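Local coordinates for beta-galactosidase (Bacillus circulans subsp. alkalophilus, PDB 3TTS), which probably hydrolyses terminal non-reducing beta-D-galactose residues from beta-galactosides, working as a trimer with a TIM-barrel catalytic domain, at residues A[421-426]-A[459-464]. Sequence-based numbering, arbitrary orientation.
Sequences LNYVNE and PVMYMV
The hydroxyl of Y423 is gripped twice. Its OH donates to a water 2.7 Å away and accepts from the backbone N of D404. The same water donates to P459 O over 2.7 Å, so it bridges the two segments. The contact lies in the trimerisation domain, where the start of helix 423-436 meets the loop after strand 455-458, a parallel strand of the domain's mixed sheet. The Y423 side chain leaves the helix with CG anti to the backbone N (chi1 177°). This lays the ring alongside V460, one edge against the loop. P459 O lies near the ring plane, 3.5 Å from Y423 CE1. V460 CB also meets this edge in plane, 4.0 Å from Y423 CD1. V460 O approaches obliquely, 3.4 Å from Y423 CE1. A phenylalanine here would probably leave the bridging water and the backbone N of D404 without their hydroxyl partner. N407 and L411 of helix 405-413 also touch the Y423 side chain.

M461, next in the chain after V460, is the centre of an inverse gamma turn. Y462 N closes the turn on V460 O with a weak bond of 2.9 Å. V460 O also accepts from N407 ND2, so the carbonyl beside the tyrosine edge is held from helix 405-413 too. One turn along the helix, E426 adds an apolar touch: its CB sits 3.8 Å from V460 CG2. Its chain then bends away, and OE2 forms a salt bridge with K429 and OE1 a hydrogen bond with S588 OG. N422, just before Y423, is the N-cap of the helix: its OD1 accepts from N425 N at 3.2 Å, with the donor above the carbonyl plane.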
ATOM      1  N   LEU A 421     -18.957  -3.035  -5.336  1.00 25.24           N
ATOM      2  CA  LEU A 421     -19.746  -4.247  -5.224  1.00 24.49           C
ATOM      3  C   LEU A 421     -18.959  -5.301  -4.432  1.00 28.76           C
ATOM      4  O   LEU A 421     -17.850  -5.707  -4.802  1.00 28.79           O
ATOM      5  CB  LEU A 421     -20.167  -4.769  -6.599  1.00 24.75           C
ATOM      6  CG  LEU A 421     -20.877  -6.128  -6.617  1.00 25.71           C
ATOM      7  CD1 LEU A 421     -22.090  -6.125  -5.687  1.00 25.67           C
ATOM      8  CD2 LEU A 421     -21.290  -6.494  -8.038  1.00 25.88           C
ATOM      9  N   ASN A 422     -19.537  -5.710  -3.316  1.00 27.42           N
ATOM     10  CA  ASN A 422     -18.935  -6.701  -2.451  1.00 26.12           C
ATOM     11  C   ASN A 422     -20.009  -7.747  -2.235  1.00 24.14           C
ATOM     12  O   ASN A 422     -20.994  -7.499  -1.554  1.00 28.59           O
ATOM     13  CB  ASN A 422     -18.496  -6.031  -1.147  1.00 22.47           C
ATOM     14  CG  ASN A 422     -17.792  -6.981  -0.191  1.00 29.45           C
ATOM     15  OD1 ASN A 422     -18.286  -8.072   0.106  1.00 29.16           O
ATOM     16  ND2 ASN A 422     -16.640  -6.550   0.321  1.00 29.63           N
ATOM     17  N   TYR A 423     -19.839  -8.900  -2.867  1.00 23.11           N
ATOM     18  CA  TYR A 423     -20.847  -9.955  -2.860  1.00 25.01           C
ATOM     19  C   TYR A 423     -21.320 -10.328  -1.449  1.00 27.94           C
ATOM     20  O   TYR A 423     -22.517 -10.254  -1.137  1.00 27.07           O
ATOM     21  CB  TYR A 423     -20.293 -11.183  -3.576  1.00 22.42           C
ATOM     22  CG  TYR A 423     -21.189 -12.412  -3.615  1.00 24.64           C
ATOM     23  CD1 TYR A 423     -22.460 -12.373  -4.182  1.00 19.53           C
ATOM     24  CD2 TYR A 423     -20.732 -13.630  -3.130  1.00 21.39           C
ATOM     25  CE1 TYR A 423     -23.251 -13.501  -4.230  1.00 16.53           C
ATOM     26  CE2 TYR A 423     -21.511 -14.754  -3.181  1.00 20.06           C
ATOM     27  CZ  TYR A 423     -22.768 -14.696  -3.730  1.00 21.51           C
ATOM     28  OH  TYR A 423     -23.526 -15.863  -3.767  1.00 23.90           O
ATOM     29  N   VAL A 424     -20.388 -10.724  -0.595  1.00 19.91           N
ATOM     30  CA  VAL A 424     -20.774 -11.166   0.730  1.00 22.22           C
ATOM     31  C   VAL A 424     -21.529 -10.078   1.485  1.00 24.59           C
ATOM     32  O   VAL A 424     -22.424 -10.374   2.284  1.00 23.11           O
ATOM     33  CB  VAL A 424     -19.573 -11.680   1.535  1.00 27.55           C
ATOM     34  CG1 VAL A 424     -19.920 -11.759   3.012  1.00 24.15           C
ATOM     35  CG2 VAL A 424     -19.134 -13.055   0.993  1.00 25.70           C
ATOM     36  N   ASN A 425     -21.188  -8.823   1.220  1.00 25.77           N
ATOM     37  CA  ASN A 425     -21.896  -7.712   1.849  1.00 26.60           C
ATOM     38  C   ASN A 425     -23.349  -7.649   1.393  1.00 26.50           C
ATOM     39  O   ASN A 425     -24.250  -7.483   2.218  1.00 24.77           O
ATOM     40  CB  ASN A 425     -21.189  -6.372   1.600  1.00 29.34           C
ATOM     41  CG  ASN A 425     -19.876  -6.238   2.390  1.00 42.28           C
ATOM     42  OD1 ASN A 425     -18.995  -5.451   2.027  1.00 43.19           O
ATOM     43  ND2 ASN A 425     -19.746  -7.007   3.474  1.00 37.97           N
ATOM     44  N   GLU A 426     -23.569  -7.808   0.087  1.00 20.47           N
ATOM     45  CA  GLU A 426     -24.915  -7.786  -0.464  1.00 23.22           C
ATOM     46  C   GLU A 426     -25.714  -8.930   0.112  1.00 23.17           C
ATOM     47  O   GLU A 426     -26.870  -8.760   0.494  1.00 26.66           O
ATOM     48  CB  GLU A 426     -24.896  -7.865  -1.997  1.00 24.98           C
ATOM     49  CG  GLU A 426     -24.321  -6.620  -2.677  1.00 23.81           C
ATOM     50  CD  GLU A 426     -24.958  -5.345  -2.171  1.00 30.66           C
ATOM     51  OE1 GLU A 426     -26.154  -5.124  -2.465  1.00 29.20           O
ATOM     52  OE2 GLU A 426     -24.264  -4.572  -1.465  1.00 33.83           O
ATOM     53  N   PRO A 459     -29.188 -13.108  -3.581  1.00 24.86           N
ATOM     54  CA  PRO A 459     -28.588 -11.807  -3.896  1.00 21.76           C
ATOM     55  C   PRO A 459     -27.451 -11.969  -4.899  1.00 26.22           C
ATOM     56  O   PRO A 459     -26.643 -12.889  -4.750  1.00 22.53           O
ATOM     57  CB  PRO A 459     -28.037 -11.338  -2.544  1.00 18.60           C
ATOM     58  CG  PRO A 459     -28.723 -12.168  -1.537  1.00 20.59           C
ATOM     59  CD  PRO A 459     -28.918 -13.500  -2.193  1.00 17.33           C
ATOM     60  N   VAL A 460     -27.412 -11.098  -5.908  1.00 21.40           N
ATOM     61  CA  VAL A 460     -26.363 -11.109  -6.924  1.00 23.83           C
ATOM     62  C   VAL A 460     -25.997 -12.515  -7.411  1.00 23.79           C
ATOM     63  O   VAL A 460     -24.853 -12.957  -7.231  1.00 21.54           O
ATOM     64  CB  VAL A 460     -25.077 -10.415  -6.416  1.00 21.74           C
ATOM     65  CG1 VAL A 460     -24.279  -9.894  -7.579  1.00 19.46           C
ATOM     66  CG2 VAL A 460     -25.423  -9.275  -5.476  1.00 23.43           C
ATOM     67  N   MET A 461     -26.961 -13.212  -8.017  1.00 22.33           N
ATOM     68  CA  MET A 461     -26.717 -14.545  -8.568  1.00 18.25           C
ATOM     69  C   MET A 461     -26.126 -14.374  -9.952  1.00 22.10           C
ATOM     70  O   MET A 461     -26.728 -14.746 -10.960  1.00 20.44           O
ATOM     71  CB  MET A 461     -27.998 -15.382  -8.608  1.00 22.27           C
ATOM     72  CG  MET A 461     -27.773 -16.886  -8.873  1.00 21.63           C
ATOM     73  SD  MET A 461     -26.392 -17.613  -7.937  1.00 34.37           S
ATOM     74  CE  MET A 461     -26.854 -17.262  -6.237  1.00 26.08           C
ATOM     75  N   TYR A 462     -24.931 -13.789  -9.964  1.00 22.68           N
ATOM     76  CA  TYR A 462     -24.219 -13.400 -11.166  1.00 20.75           C
ATOM     77  C   TYR A 462     -23.910 -14.598 -12.062  1.00 22.73           C
ATOM     78  O   TYR A 462     -24.079 -14.535 -13.287  1.00 22.29           O
ATOM     79  CB  TYR A 462     -22.954 -12.620 -10.770  1.00 22.98           C
ATOM     80  CG  TYR A 462     -21.878 -12.499 -11.824  1.00 20.94           C
ATOM     81  CD1 TYR A 462     -21.930 -11.503 -12.796  1.00 18.38           C
ATOM     82  CD2 TYR A 462     -20.781 -13.370 -11.824  1.00 22.53           C
ATOM     83  CE1 TYR A 462     -20.920 -11.389 -13.772  1.00 24.74           C
ATOM     84  CE2 TYR A 462     -19.778 -13.275 -12.789  1.00 23.23           C
ATOM     85  CZ  TYR A 462     -19.851 -12.282 -13.763  1.00 23.51           C
ATOM     86  OH  TYR A 462     -18.855 -12.191 -14.709  1.00 22.93           O
ATOM     87  N   MET A 463     -23.479 -15.696 -11.456  1.00 21.38           N
ATOM     88  CA  MET A 463     -23.234 -16.908 -12.218  1.00 19.52           C
ATOM     89  C   MET A 463     -24.404 -17.851 -12.042  1.00 19.82           C
ATOM     90  O   MET A 463     -24.864 -18.080 -10.936  1.00 25.23           O
ATOM     91  CB  MET A 463     -21.941 -17.585 -11.771  1.00 22.14           C
ATOM     92  CG  MET A 463     -21.764 -18.994 -12.337  1.00 23.93           C
ATOM     93  SD  MET A 463     -20.317 -19.822 -11.677  1.00 24.62           S
ATOM     94  CE  MET A 463     -18.980 -18.844 -12.385  1.00 17.03           C
ATOM     95  N   VAL A 464     -24.889 -18.395 -13.143  1.00 23.84           N
ATOM     96  CA  VAL A 464     -26.022 -19.307 -13.108  1.00 24.70           C
ATOM     97  C   VAL A 464     -25.583 -20.631 -13.696  1.00 24.11           C
ATOM     98  O   VAL A 464     -25.122 -20.686 -14.837  1.00 27.88           O
ATOM     99  CB  VAL A 464     -27.235 -18.724 -13.881  1.00 23.38           C
ATOM    100  CG1 VAL A 464     -28.221 -19.819 -14.269  1.00 21.42           C
ATOM    101  CG2 VAL A 464     -27.908 -17.652 -13.049  1.00 23.46           C
TER
HETATM  102  O   HOH W   1     -26.181 -15.405  -3.858  1.00 18.22           O